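Long-range contacts in N-acetylglucosaminidase (Paenibacillus barengoltzii, PDB 6INX), which probably hydrolyses glycosidic bonds next to N-acetylglucosamine in glycans, as a glycoside hydrolase of family 18 built on a TIM barrel: residues Y185-G190 / Y237-W241; I232-F236 / I306-C310; D264-A269 / C328-L334; D301-I306 / R333-L338. One frame throughout, in Å; residues are numbered along the deposited sequence.

Contact 1: Y185-G190 / Y237-W241; sequences YDMRGG and YSRMW
Gly189 and Arg239 mark the closest backbone approach, CA to CA 6.2 Å, where the loop following barrel strand 179-183 passes beside strand 237-241. Asp186 is the anchor. Its OD1 accepts from Tyr237 OH at 2.6 Å and from Arg239 NE at 2.9 Å, and the two donors come from opposite faces of the carboxylate plane. Arg239 offers the edge of its guanidinium, which stands 84° to the carboxylate. A bend in the arginine chain at chi2 (-78°) turns NE toward the aspartate, while NH1 bonds to Gly259 O and Tyr261 makes a cation-pi contact. Tyr185 adds a crossing ring, its CD1 3.4 Å from Tyr237 OH. Arg239 CD lies 3.9 Å from Gly189 CA, and a CB on that glycine would press against NE. Further along, Trp241 CH2 approaches Arg188 O at 3.7 Å, a buried carbonyl that has no polar partner in the model; the indole NE1 is taken by Gln192 O. The Tyr-Asp pair after one barrel strand and the Tyr-x-Arg sequence after the next are consistent with the family 18 pattern, in which such residues gather at the carboxyl end of the barrel beside the sugar-binding cleft.

Contact 2: I232-F236 / I306-C310; sequences IGAAF and IRYKC
The Phe236 ring meets Ile306 at a slant, ring atom CE1 lying 4.3 Å from Ile306 CD1, and it also stacks with the ring of Phe323 on the neighbouring strand 320-324. The peptide of Gly233 is met in its plane: Lys309 NZ lies on a lone pair of Gly233 O, at 3.1 Å, with a C=O...N angle of 138°. The lysine reaches this far because its chain runs extended beyond CG, carrying the ammonium from the helix across to the strand. There NZ also forms a salt bridge with Asp301 and a hydrogen bond with Thr199. Asp301 in turn accepts from Ala235 N, so strand and lysine hold the same carboxylate. Strand 232-235 and helix 306-310 run antiparallel, 173° between their directions and 9.9 Å between axes, as a strand and its covering helix do in a TIM barrel; here a small antiparallel sheet, which includes strand 237-241, is inserted between them in the chain. A methionine in place of Lys309 would probably leave the buried Asp301 carboxylate without its cation and Gly233 O without this donor. Apolar contacts fill the rest: Ile232 CD1 rests 4.0 Å from Lys309 CB, and Ala234 CB faces Ile306 CG1 at 4.4 Å.

Contact 3: D264-A269 / C328-L334; sequences DFTELA and CDRTHRL
Phe265 and Thr266, in the first turn of helix 265-272 in the inserted region, dock on the turn that follows barrel strand 320-324 and leads into helix 333-341. Two bonds cross the contact: Thr266 N donates to Cys328 O at 3.2 Å, backbone to backbone, and the Thr266 hydroxyl OG1 accepts from Arg330 N at 2.8 Å, almost straight at 175°. Phe265, its CG anti to the backbone N (chi1 -170°), swings its ring onto Leu334, whose CD1 makes a CH-pi contact over one face, 3.8 Å from the centroid. Asp329 OD1 comes to the ring edge, 3.3 Å from Phe265 CD2, its carboxylate nearly perpendicular to the ring. That carboxylate organises the turn: Asp329 OD1 takes Thr331 OG1 on its syn lone pair at 2.5 Å and Thr331 N from above the plane, while Asp329 OD2 accepts from Leu334 N at 2.9 Å. With an alanine in place of Asp329, Leu334 N would probably lose this acceptor and the Thr331 hydroxyl its anchor, disturbing the wall against which Phe265 packs. Asp264 caps its own helix through OD1 and Glu267 N. The Asp329-His332 segment is a type I turn carrying an Asx turn at Asp329 and an ST turn at Thr331, a compact lead-in to a helix.

Contact 4: D301-I306 / R333-L338; sequences DDEMSI and RLLDAL
Glu303 and Arg333 carry the charged part of the contact, joining the starts of two helices. Arg333 NE donates to Glu303 OE2 at 3.1 Å in a salt bridge, the oxygen lying practically in the guanidinium plane and the two flat groups only 20° apart. A bend at chi2 (94°) carries the glutamate across to the arginine. One water closes the pair from the other oxygen: it donates to Glu303 OE1 at 3.0 Å and accepts from Arg333 NH2 at 2.6 Å.

The apolar part lies alongside. Leu334 CD2 sits 3.7 Å from Glu303 N, over the first peptides of the helix, and 3.9 Å from Ile306 CD1. Ile306 uses its other branch on the next turn, CG2 touching Leu338 CD1 at 3.7 Å and Ala337 CB nearby; that methyl also meets the aliphatic part of Glu303.

Hydrogen bonds within 301-306 fix the helix start. Asp302 and Ser305 form a capping box, Ser305 N donating to Asp302 OD1 and Asp302 N to Ser305 OG, while Ser305 OG donates to Asp301 OD1 at 2.7 Å. Asp302 OD2 pairs with Arg280. The ion pair and its water thus sit at the more exposed margin, whereas the inner surface relies on aliphatic side chains meeting beside a helix start that the capping box holds in place.

Contact 4 lies between contacts 2 and 3, its centre about 7 Å from that of contact 2 and about 10 Å from that of contact 3, while the centres of contacts 2 and 3 are about 14 Å apart; the centre of contact 1 is 15 to 17 Å from the others. Contacts 2 and 4 share Ile306 on helix 303-316, and contacts 3 and 4 share Arg333 and Leu334 on helix 333-341. Along the chain contact 1 closes before 3 and 4 open but crosses contact 2, since 232-236 falls between its two segments and 306-310 comes after both. Contacts 2 and 4 pack the barrel's last helices together and onto strand 230-235; contacts 1 and 3 join barrel loops to the region inserted after that strand.

Contact 1: Y185-G190 / Y237-W241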
loop_
_atom_site.group_PDB
_atom_site.type_symbol
_atom_site.label_atom_id
_atom_site.label_comp_id
_atom_site.label_asym_id
_atom_site.label_seq_id
_atom_site.Cartn_x
_atom_site.Cartn_y
_atom_site.Cartn_z
ATOM N N TYR A 185 -12.616 2.936 5.995
ATOM C CA TYR A 185 -12.101 2.874 7.351
ATOM C C TYR A 185 -11.227 1.631 7.423
ATOM O O TYR A 185 -11.256 0.781 6.527
ATOM C CB TYR A 185 -13.209 2.903 8.423
ATOM C CG TYR A 185 -14.422 2.028 8.194
ATOM C CD1 TYR A 185 -14.346 0.652 8.303
ATOM C CD2 TYR A 185 -15.658 2.592 7.885
ATOM C CE1 TYR A 185 -15.466 -0.148 8.113
ATOM C CE2 TYR A 185 -16.790 1.796 7.705
ATOM C CZ TYR A 185 -16.677 0.432 7.809
ATOM O OH TYR A 185 -17.780 -0.378 7.629
ATOM N N ASP A 186 -10.436 1.528 8.493
ATOM C CA ASP A 186 -9.351 0.531 8.561
ATOM C C ASP A 186 -8.447 0.613 7.332
ATOM O O ASP A 186 -7.837 -0.384 6.934
ATOM C CB ASP A 186 -9.854 -0.914 8.715
ATOM C CG ASP A 186 -10.748 -1.110 9.907
ATOM O OD1 ASP A 186 -10.577 -0.405 10.917
ATOM O OD2 ASP A 186 -11.631 -1.998 9.821
ATOM N N MET A 187 -8.370 1.792 6.702
ATOM C CA MET A 187 -7.588 1.904 5.471
ATOM C C MET A 187 -6.101 1.806 5.746
ATOM O O MET A 187 -5.329 1.445 4.844
ATOM C CB MET A 187 -7.908 3.204 4.731
ATOM C CG MET A 187 -9.307 3.184 4.093
ATOM S SD MET A 187 -9.703 4.600 3.055
ATOM C CE MET A 187 -9.872 5.878 4.311
ATOM N N ARG A 188 -5.707 2.143 6.969
ATOM C CA ARG A 188 -4.408 1.856 7.551
ATOM C C ARG A 188 -4.706 1.218 8.893
ATOM O O ARG A 188 -5.484 1.765 9.679
ATOM C CB ARG A 188 -3.627 3.150 7.762
ATOM C CG ARG A 188 -3.352 3.865 6.450
ATOM C CD ARG A 188 -2.888 5.310 6.659
ATOM N NE ARG A 188 -2.653 5.924 5.357
ATOM C CZ ARG A 188 -3.603 6.329 4.514
ATOM N NH1 ARG A 188 -4.888 6.199 4.826
ATOM N NH2 ARG A 188 -3.270 6.835 3.331
ATOM N N GLY A 189 -4.128 0.051 9.141
ATOM C CA GLY A 189 -4.492 -0.696 10.326
ATOM C C GLY A 189 -3.591 -1.889 10.561
ATOM O O GLY A 189 -2.374 -1.732 10.676
ATOM N N GLY A 190 -4.170 -3.090 10.579
ATOM C CA GLY A 190 -3.458 -4.256 11.081
ATOM C C GLY A 190 -2.378 -4.808 10.168
ATOM O O GLY A 190 -1.650 -5.716 10.588
ATOM N N TYR A 237 -14.827 4.530 15.780
ATOM C CA TYR A 237 -13.786 3.909 16.597
ATOM C C TYR A 237 -12.444 4.273 15.975
ATOM O O TYR A 237 -12.376 4.777 14.848
ATOM C CB TYR A 237 -13.946 2.377 16.641
ATOM C CG TYR A 237 -13.696 1.803 15.271
ATOM C CD1 TYR A 237 -14.700 1.793 14.320
ATOM C CD2 TYR A 237 -12.426 1.355 14.897
ATOM C CE1 TYR A 237 -14.476 1.334 13.035
ATOM C CE2 TYR A 237 -12.193 0.885 13.620
ATOM C CZ TYR A 237 -13.220 0.883 12.698
ATOM O OH TYR A 237 -12.988 0.441 11.428
ATOM N N SER A 238 -11.375 3.959 16.699
ATOM C CA SER A 238 -10.029 4.350 16.308
ATOM C C SER A 238 -9.165 3.162 15.899
ATOM O O SER A 238 -9.444 2.007 16.216
ATOM C CB SER A 238 -9.340 5.101 17.452
ATOM O OG SER A 238 -9.084 4.260 18.567
ATOM N N ARG A 239 -8.078 3.484 15.198
ATOM C CA ARG A 239 -6.946 2.586 15.016
ATOM C C ARG A 239 -5.760 3.194 15.750
ATOM O O ARG A 239 -5.644 4.418 15.848
ATOM C CB ARG A 239 -6.606 2.430 13.523
ATOM C CG ARG A 239 -7.528 1.463 12.762
ATOM C CD ARG A 239 -7.152 0.021 13.037
ATOM N NE ARG A 239 -8.152 -0.905 12.516
ATOM C CZ ARG A 239 -8.008 -2.223 12.509
ATOM N NH1 ARG A 239 -6.899 -2.788 12.975
ATOM N NH2 ARG A 239 -8.983 -2.982 12.029
ATOM N N MET A 240 -4.895 2.342 16.300
ATOM C CA MET A 240 -3.894 2.812 17.250
ATOM C C MET A 240 -2.575 2.087 17.052
ATOM O O MET A 240 -2.550 0.869 16.869
ATOM C CB MET A 240 -4.396 2.572 18.680
ATOM C CG MET A 240 -3.408 2.953 19.770
ATOM S SD MET A 240 -4.134 2.776 21.424
ATOM C CE MET A 240 -4.307 1.002 21.516
ATOM N N TRP A 241 -1.480 2.847 17.074
ATOM C CA TRP A 241 -0.139 2.289 17.016
ATOM C C TRP A 241 0.609 2.633 18.300
ATOM O O TRP A 241 0.460 3.735 18.844
ATOM C CB TRP A 241 0.649 2.867 15.832
ATOM C CG TRP A 241 0.236 2.392 14.464
ATOM C CD1 TRP A 241 0.879 1.464 13.697
ATOM C CD2 TRP A 241 -0.882 2.849 13.695
ATOM N NE1 TRP A 241 0.232 1.313 12.488
ATOM C CE2 TRP A 241 -0.850 2.156 12.460
ATOM C CE3 TRP A 241 -1.909 3.773 13.928
ATOM C CZ2 TRP A 241 -1.814 2.351 11.470
ATOM C CZ3 TRP A 241 -2.853 3.981 12.938
ATOM C CH2 TRP A 241 -2.804 3.267 11.723
#

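Contact 2: I232-F236 / I306-C310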
loop_
_atom_site.group_PDB
_atom_site.type_symbol
_atom_site.label_atom_id
_atom_site.label_comp_id
_atom_site.label_asym_id
_atom_site.label_seq_id
_atom_site.Cartn_x
_atom_site.Cartn_y
_atom_site.Cartn_z
ATOM N N ILE A 232 -20.079 6.263 1.161
ATOM C CA ILE A 232 -18.757 6.243 1.799
ATOM C C ILE A 232 -18.864 5.864 3.268
ATOM O O ILE A 232 -19.964 5.766 3.813
ATOM C CB ILE A 232 -17.985 7.564 1.610
ATOM C CG1 ILE A 232 -18.715 8.716 2.312
ATOM C CG2 ILE A 232 -17.785 7.846 0.131
ATOM C CD1 ILE A 232 -17.864 9.984 2.484
ATOM N N GLY A 233 -17.730 5.636 3.919
ATOM C CA GLY A 233 -17.698 5.095 5.271
ATOM C C GLY A 233 -17.139 6.050 6.307
ATOM O O GLY A 233 -16.147 6.751 6.056
ATOM N N ALA A 234 -17.764 6.037 7.486
ATOM C CA ALA A 234 -17.306 6.719 8.687
ATOM C C ALA A 234 -17.137 5.697 9.797
ATOM O O ALA A 234 -17.887 4.719 9.886
ATOM C CB ALA A 234 -18.314 7.780 9.160
ATOM N N ALA A 235 -16.157 5.933 10.654
ATOM C CA ALA A 235 -15.808 4.996 11.707
ATOM C C ALA A 235 -16.086 5.641 13.053
ATOM O O ALA A 235 -15.610 6.747 13.322
ATOM C CB ALA A 235 -14.333 4.610 11.617
ATOM N N PHE A 236 -16.834 4.938 13.901
ATOM C CA PHE A 236 -17.076 5.369 15.275
ATOM C C PHE A 236 -16.041 4.810 16.253
ATOM O O PHE A 236 -16.333 4.647 17.447
ATOM C CB PHE A 236 -18.495 4.979 15.714
ATOM C CG PHE A 236 -19.609 5.755 15.047
ATOM C CD1 PHE A 236 -19.386 6.624 13.990
ATOM C CD2 PHE A 236 -20.916 5.579 15.489
ATOM C CE1 PHE A 236 -20.444 7.320 13.403
ATOM C CE2 PHE A 236 -21.968 6.273 14.906
ATOM C CZ PHE A 236 -21.738 7.127 13.869
ATOM N N ILE A 306 -16.522 14.147 10.118
ATOM C CA ILE A 306 -17.803 13.721 9.569
ATOM C C ILE A 306 -18.469 14.854 8.783
ATOM O O ILE A 306 -18.993 14.632 7.685
ATOM C CB ILE A 306 -18.700 13.141 10.676
ATOM C CG1 ILE A 306 -18.190 11.755 11.090
ATOM C CG2 ILE A 306 -20.156 13.072 10.225
ATOM C CD1 ILE A 306 -18.901 11.200 12.326
ATOM N N ARG A 307 -18.438 16.096 9.303
ATOM C CA ARG A 307 -19.015 17.196 8.519
ATOM C C ARG A 307 -18.309 17.336 7.183
ATOM O O ARG A 307 -18.953 17.539 6.151
ATOM C CB ARG A 307 -19.004 18.540 9.275
ATOM C CG ARG A 307 -19.357 19.828 8.450
ATOM C CD ARG A 307 -20.808 19.711 8.041
ATOM N NE ARG A 307 -21.353 20.826 7.295
ATOM C CZ ARG A 307 -22.234 21.710 7.776
ATOM N NH1 ARG A 307 -22.694 21.625 9.033
ATOM N NH2 ARG A 307 -22.695 22.682 6.965
ATOM N N TYR A 308 -16.976 17.232 7.179
ATOM C CA TYR A 308 -16.257 17.310 5.913
ATOM C C TYR A 308 -16.652 16.172 4.978
ATOM O O TYR A 308 -16.800 16.380 3.769
ATOM C CB TYR A 308 -14.744 17.315 6.147
ATOM C CG TYR A 308 -14.168 18.682 6.461
ATOM C CD1 TYR A 308 -14.022 19.639 5.463
ATOM C CD2 TYR A 308 -13.756 19.003 7.749
ATOM C CE1 TYR A 308 -13.492 20.892 5.745
ATOM C CE2 TYR A 308 -13.221 20.257 8.042
ATOM C CZ TYR A 308 -13.098 21.192 7.034
ATOM O OH TYR A 308 -12.568 22.440 7.312
ATOM N N LYS A 309 -16.847 14.968 5.518
ATOM C CA LYS A 309 -17.273 13.845 4.686
ATOM C C LYS A 309 -18.655 14.088 4.091
ATOM O O LYS A 309 -18.897 13.772 2.921
ATOM C CB LYS A 309 -17.253 12.551 5.501
ATOM C CG LYS A 309 -15.843 12.058 5.857
ATOM C CD LYS A 309 -15.878 10.697 6.548
ATOM C CE LYS A 309 -14.459 10.218 6.864
ATOM N NZ LYS A 309 -14.412 8.849 7.478
ATOM N N CYS A 310 -19.565 14.673 4.876
ATOM C CA CYS A 310 -20.907 14.967 4.375
ATOM C C CYS A 310 -20.878 16.033 3.287
ATOM O O CYS A 310 -21.563 15.900 2.263
ATOM C CB CYS A 310 -21.808 15.413 5.525
ATOM S SG CYS A 310 -22.197 14.121 6.707
#

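Contact 3: D264-A269 / C328-L334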
loop_
_atom_site.group_PDB
_atom_site.type_symbol
_atom_site.label_atom_id
_atom_site.label_comp_id
_atom_site.label_asym_id
_atom_site.label_seq_id
_atom_site.Cartn_x
_atom_site.Cartn_y
_atom_site.Cartn_z
ATOM N N ASP A 264 -12.959 2.859 21.222
ATOM C CA ASP A 264 -14.101 3.371 20.478
ATOM C C ASP A 264 -14.335 4.839 20.819
ATOM O O ASP A 264 -13.693 5.408 21.709
ATOM C CB ASP A 264 -15.353 2.506 20.676
ATOM C CG ASP A 264 -15.874 2.497 22.107
ATOM O OD1 ASP A 264 -15.490 3.345 22.933
ATOM O OD2 ASP A 264 -16.707 1.612 22.402
ATOM N N PHE A 265 -15.259 5.471 20.095
ATOM C CA PHE A 265 -15.450 6.901 20.311
ATOM C C PHE A 265 -15.912 7.206 21.734
ATOM O O PHE A 265 -15.518 8.225 22.307
ATOM C CB PHE A 265 -16.381 7.526 19.273
ATOM C CG PHE A 265 -16.406 9.023 19.341
ATOM C CD1 PHE A 265 -15.379 9.766 18.791
ATOM C CD2 PHE A 265 -17.426 9.685 20.003
ATOM C CE1 PHE A 265 -15.375 11.144 18.863
ATOM C CE2 PHE A 265 -17.433 11.072 20.080
ATOM C CZ PHE A 265 -16.403 11.799 19.508
ATOM N N THR A 266 -16.758 6.348 22.313
ATOM C CA THR A 266 -17.132 6.515 23.721
ATOM C C THR A 266 -15.899 6.670 24.603
ATOM O O THR A 266 -15.795 7.614 25.398
ATOM C CB THR A 266 -17.930 5.299 24.194
ATOM O OG1 THR A 266 -19.021 5.066 23.304
ATOM C CG2 THR A 266 -18.454 5.528 25.620
ATOM N N GLU A 267 -14.947 5.745 24.458
ATOM C CA GLU A 267 -13.750 5.743 25.291
ATOM C C GLU A 267 -12.806 6.882 24.925
ATOM O O GLU A 267 -12.141 7.443 25.803
ATOM C CB GLU A 267 -13.039 4.399 25.152
ATOM C CG GLU A 267 -13.656 3.306 25.989
ATOM C CD GLU A 267 -13.941 3.772 27.396
ATOM O OE1 GLU A 267 -15.132 3.918 27.754
ATOM O OE2 GLU A 267 -12.965 4.011 28.136
ATOM N N LEU A 268 -12.722 7.233 23.637
ATOM C CA LEU A 268 -11.900 8.374 23.237
ATOM C C LEU A 268 -12.402 9.656 23.887
ATOM O O LEU A 268 -11.617 10.455 24.418
ATOM C CB LEU A 268 -11.925 8.526 21.718
ATOM C CG LEU A 268 -11.179 7.487 20.890
ATOM C CD1 LEU A 268 -11.513 7.693 19.421
ATOM C CD2 LEU A 268 -9.677 7.580 21.130
ATOM N N ALA A 269 -13.717 9.880 23.836
ATOM C CA ALA A 269 -14.284 11.070 24.457
ATOM C C ALA A 269 -14.045 11.066 25.961
ATOM O O ALA A 269 -13.756 12.114 26.553
ATOM C CB ALA A 269 -15.781 11.155 24.138
ATOM N N CYS A 328 -20.564 1.808 19.163
ATOM C CA CYS A 328 -19.240 2.347 19.434
ATOM C C CYS A 328 -19.265 3.785 19.926
ATOM O O CYS A 328 -18.216 4.293 20.346
ATOM C CB CYS A 328 -18.380 2.293 18.173
ATOM S SG CYS A 328 -18.092 0.635 17.569
ATOM N N ASP A 329 -20.408 4.462 19.857
ATOM C CA ASP A 329 -20.512 5.855 20.295
ATOM C C ASP A 329 -21.759 6.017 21.155
ATOM O O ASP A 329 -22.831 6.346 20.640
ATOM C CB ASP A 329 -20.537 6.820 19.132
ATOM C CG ASP A 329 -20.748 8.253 19.597
ATOM O OD1 ASP A 329 -20.386 8.528 20.758
ATOM O OD2 ASP A 329 -21.284 9.079 18.831
ATOM N N ARG A 330 -21.597 5.836 22.462
ATOM C CA ARG A 330 -22.692 6.055 23.395
ATOM C C ARG A 330 -22.920 7.529 23.713
ATOM O O ARG A 330 -23.882 7.848 24.419
ATOM C CB ARG A 330 -22.461 5.251 24.676
ATOM C CG ARG A 330 -22.170 3.779 24.428
ATOM C CD ARG A 330 -22.201 2.974 25.716
ATOM N NE ARG A 330 -23.428 2.190 25.839
ATOM C CZ ARG A 330 -24.036 1.923 26.990
ATOM N NH1 ARG A 330 -23.534 2.374 28.133
ATOM N NH2 ARG A 330 -25.151 1.204 26.999
ATOM N N THR A 331 -22.064 8.436 23.224
ATOM C CA THR A 331 -22.355 9.860 23.343
ATOM C C THR A 331 -23.423 10.319 22.360
ATOM O O THR A 331 -23.955 11.422 22.523
ATOM C CB THR A 331 -21.099 10.709 23.121
ATOM O OG1 THR A 331 -20.850 10.833 21.713
ATOM C CG2 THR A 331 -19.884 10.097 23.817
ATOM N N HIS A 332 -23.732 9.514 21.340
ATOM C CA HIS A 332 -24.729 9.788 20.303
ATOM C C HIS A 332 -24.360 10.954 19.395
ATOM O O HIS A 332 -25.130 11.283 18.481
ATOM C CB HIS A 332 -26.146 9.975 20.870
ATOM C CG HIS A 332 -26.480 9.020 21.973
ATOM N ND1 HIS A 332 -26.703 7.679 21.751
ATOM C CD2 HIS A 332 -26.623 9.209 23.306
ATOM C CE1 HIS A 332 -26.970 7.082 22.899
ATOM N NE2 HIS A 332 -26.928 7.989 23.859
ATOM N N ARG A 333 -23.185 11.566 19.584
ATOM C CA ARG A 333 -22.842 12.775 18.849
ATOM C C ARG A 333 -22.498 12.488 17.392
ATOM O O ARG A 333 -22.777 13.317 16.520
ATOM C CB ARG A 333 -21.694 13.511 19.550
ATOM C CG ARG A 333 -21.948 13.722 21.047
ATOM C CD ARG A 333 -21.200 14.926 21.619
ATOM N NE ARG A 333 -19.755 14.737 21.632
ATOM C CZ ARG A 333 -19.051 14.342 22.692
ATOM N NH1 ARG A 333 -19.651 14.080 23.848
ATOM N NH2 ARG A 333 -17.737 14.205 22.590
ATOM N N LEU A 334 -21.904 11.323 17.100
ATOM C CA LEU A 334 -21.428 11.082 15.743
ATOM C C LEU A 334 -22.585 10.806 14.791
ATOM O O LEU A 334 -22.590 11.298 13.656
ATOM C CB LEU A 334 -20.397 9.951 15.736
ATOM C CG LEU A 334 -19.103 10.205 16.514
ATOM C CD1 LEU A 334 -18.082 9.107 16.233
ATOM C CD2 LEU A 334 -18.524 11.578 16.180
#

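Contact 4: D301-I306 / R333-L338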
loop_
_atom_site.group_PDB
_atom_site.type_symbol
_atom_site.label_atom_id
_atom_site.label_comp_id
_atom_site.label_asym_id
_atom_site.label_seq_id
_atom_site.Cartn_x
_atom_site.Cartn_y
_atom_site.Cartn_z
ATOM N N ASP A 301 -12.402 9.262 13.662
ATOM C CA ASP A 301 -13.356 10.195 13.066
ATOM C C ASP A 301 -14.037 10.969 14.191
ATOM O O ASP A 301 -14.306 10.415 15.268
ATOM C CB ASP A 301 -14.473 9.418 12.334
ATOM C CG ASP A 301 -14.431 9.559 10.805
ATOM O OD1 ASP A 301 -13.767 10.472 10.267
ATOM O OD2 ASP A 301 -15.091 8.729 10.128
ATOM N N ASP A 302 -14.311 12.251 13.953
ATOM C CA ASP A 302 -15.105 13.001 14.924
ATOM C C ASP A 302 -16.187 13.809 14.220
ATOM O O ASP A 302 -16.407 13.632 13.021
ATOM C CB ASP A 302 -14.213 13.857 15.843
ATOM C CG ASP A 302 -13.499 14.992 15.118
ATOM O OD1 ASP A 302 -13.708 15.197 13.910
ATOM O OD2 ASP A 302 -12.716 15.704 15.777
ATOM N N GLU A 303 -16.876 14.702 14.942
ATOM C CA GLU A 303 -17.910 15.499 14.287
ATOM C C GLU A 303 -17.326 16.385 13.189
ATOM O O GLU A 303 -17.998 16.656 12.186
ATOM C CB GLU A 303 -18.666 16.346 15.317
ATOM C CG GLU A 303 -19.320 15.536 16.433
ATOM C CD GLU A 303 -18.443 15.406 17.670
ATOM O OE1 GLU A 303 -17.226 15.128 17.542
ATOM O OE2 GLU A 303 -18.970 15.594 18.781
ATOM N N MET A 304 -16.076 16.821 13.351
ATOM C CA MET A 304 -15.437 17.700 12.372
ATOM C C MET A 304 -15.143 16.955 11.068
ATOM O O MET A 304 -15.494 17.421 9.977
ATOM C CB MET A 304 -14.156 18.272 12.987
ATOM C CG MET A 304 -13.506 19.444 12.272
ATOM S SD MET A 304 -12.126 20.112 13.247
ATOM C CE MET A 304 -12.999 20.942 14.574
ATOM N N SER A 305 -14.516 15.785 11.159
ATOM C CA SER A 305 -14.241 15.025 9.942
ATOM C C SER A 305 -15.529 14.512 9.301
ATOM O O SER A 305 -15.641 14.472 8.073
ATOM C CB SER A 305 -13.268 13.881 10.238
ATOM O OG SER A 305 -13.772 12.988 11.219
ATOM N N ILE A 306 -16.522 14.147 10.118
ATOM C CA ILE A 306 -17.803 13.721 9.569
ATOM C C ILE A 306 -18.469 14.854 8.783
ATOM O O ILE A 306 -18.993 14.632 7.685
ATOM C CB ILE A 306 -18.700 13.141 10.676
ATOM C CG1 ILE A 306 -18.190 11.755 11.090
ATOM C CG2 ILE A 306 -20.156 13.072 10.225
ATOM C CD1 ILE A 306 -18.901 11.200 12.326
ATOM N N ARG A 333 -23.185 11.566 19.584
ATOM C CA ARG A 333 -22.842 12.775 18.849
ATOM C C ARG A 333 -22.498 12.488 17.392
ATOM O O ARG A 333 -22.777 13.317 16.520
ATOM C CB ARG A 333 -21.694 13.511 19.550
ATOM C CG ARG A 333 -21.948 13.722 21.047
ATOM C CD ARG A 333 -21.200 14.926 21.619
ATOM N NE ARG A 333 -19.755 14.737 21.632
ATOM C CZ ARG A 333 -19.051 14.342 22.692
ATOM N NH1 ARG A 333 -19.651 14.080 23.848
ATOM N NH2 ARG A 333 -17.737 14.205 22.590
ATOM N N LEU A 334 -21.904 11.323 17.100
ATOM C CA LEU A 334 -21.428 11.082 15.743
ATOM C C LEU A 334 -22.585 10.806 14.791
ATOM O O LEU A 334 -22.590 11.298 13.656
ATOM C CB LEU A 334 -20.397 9.951 15.736
ATOM C CG LEU A 334 -19.103 10.205 16.514
ATOM C CD1 LEU A 334 -18.082 9.107 16.233
ATOM C CD2 LEU A 334 -18.524 11.578 16.180
ATOM N N LEU A 335 -23.591 10.053 15.243
ATOM C CA LEU A 335 -24.795 9.882 14.434
ATOM C C LEU A 335 -25.521 11.210 14.234
ATOM O O LEU A 335 -26.001 11.506 13.133
ATOM C CB LEU A 335 -25.723 8.850 15.070
ATOM C CG LEU A 335 -27.105 8.702 14.413
ATOM C CD1 LEU A 335 -26.999 8.459 12.906
ATOM C CD2 LEU A 335 -27.880 7.588 15.083
ATOM N N ASP A 336 -25.599 12.036 15.279
ATOM C CA ASP A 336 -26.216 13.350 15.116
ATOM C C ASP A 336 -25.479 14.188 14.073
ATOM O O ASP A 336 -26.106 14.830 13.222
ATOM C CB ASP A 336 -26.242 14.073 16.461
ATOM C CG ASP A 336 -27.580 14.706 16.752
ATOM O OD1 ASP A 336 -28.596 14.227 16.206
ATOM O OD2 ASP A 336 -27.617 15.689 17.522
ATOM N N ALA A 337 -24.143 14.177 14.111
ATOM C CA ALA A 337 -23.364 14.935 13.139
ATOM C C ALA A 337 -23.623 14.451 11.719
ATOM O O ALA A 337 -23.727 15.257 10.785
ATOM C CB ALA A 337 -21.875 14.832 13.475
ATOM N N LEU A 338 -23.726 13.130 11.532
ATOM C CA LEU A 338 -24.025 12.581 10.216
ATOM C C LEU A 338 -25.413 13.007 9.756
ATOM O O LEU A 338 -25.601 13.447 8.612
ATOM C CB LEU A 338 -23.928 11.053 10.277
ATOM C CG LEU A 338 -23.695 10.297 8.981
ATOM C CD1 LEU A 338 -22.403 10.766 8.376
ATOM C CD2 LEU A 338 -23.639 8.799 9.272
HETATM O O HOH W 1 -16.493 15.123 20.462
#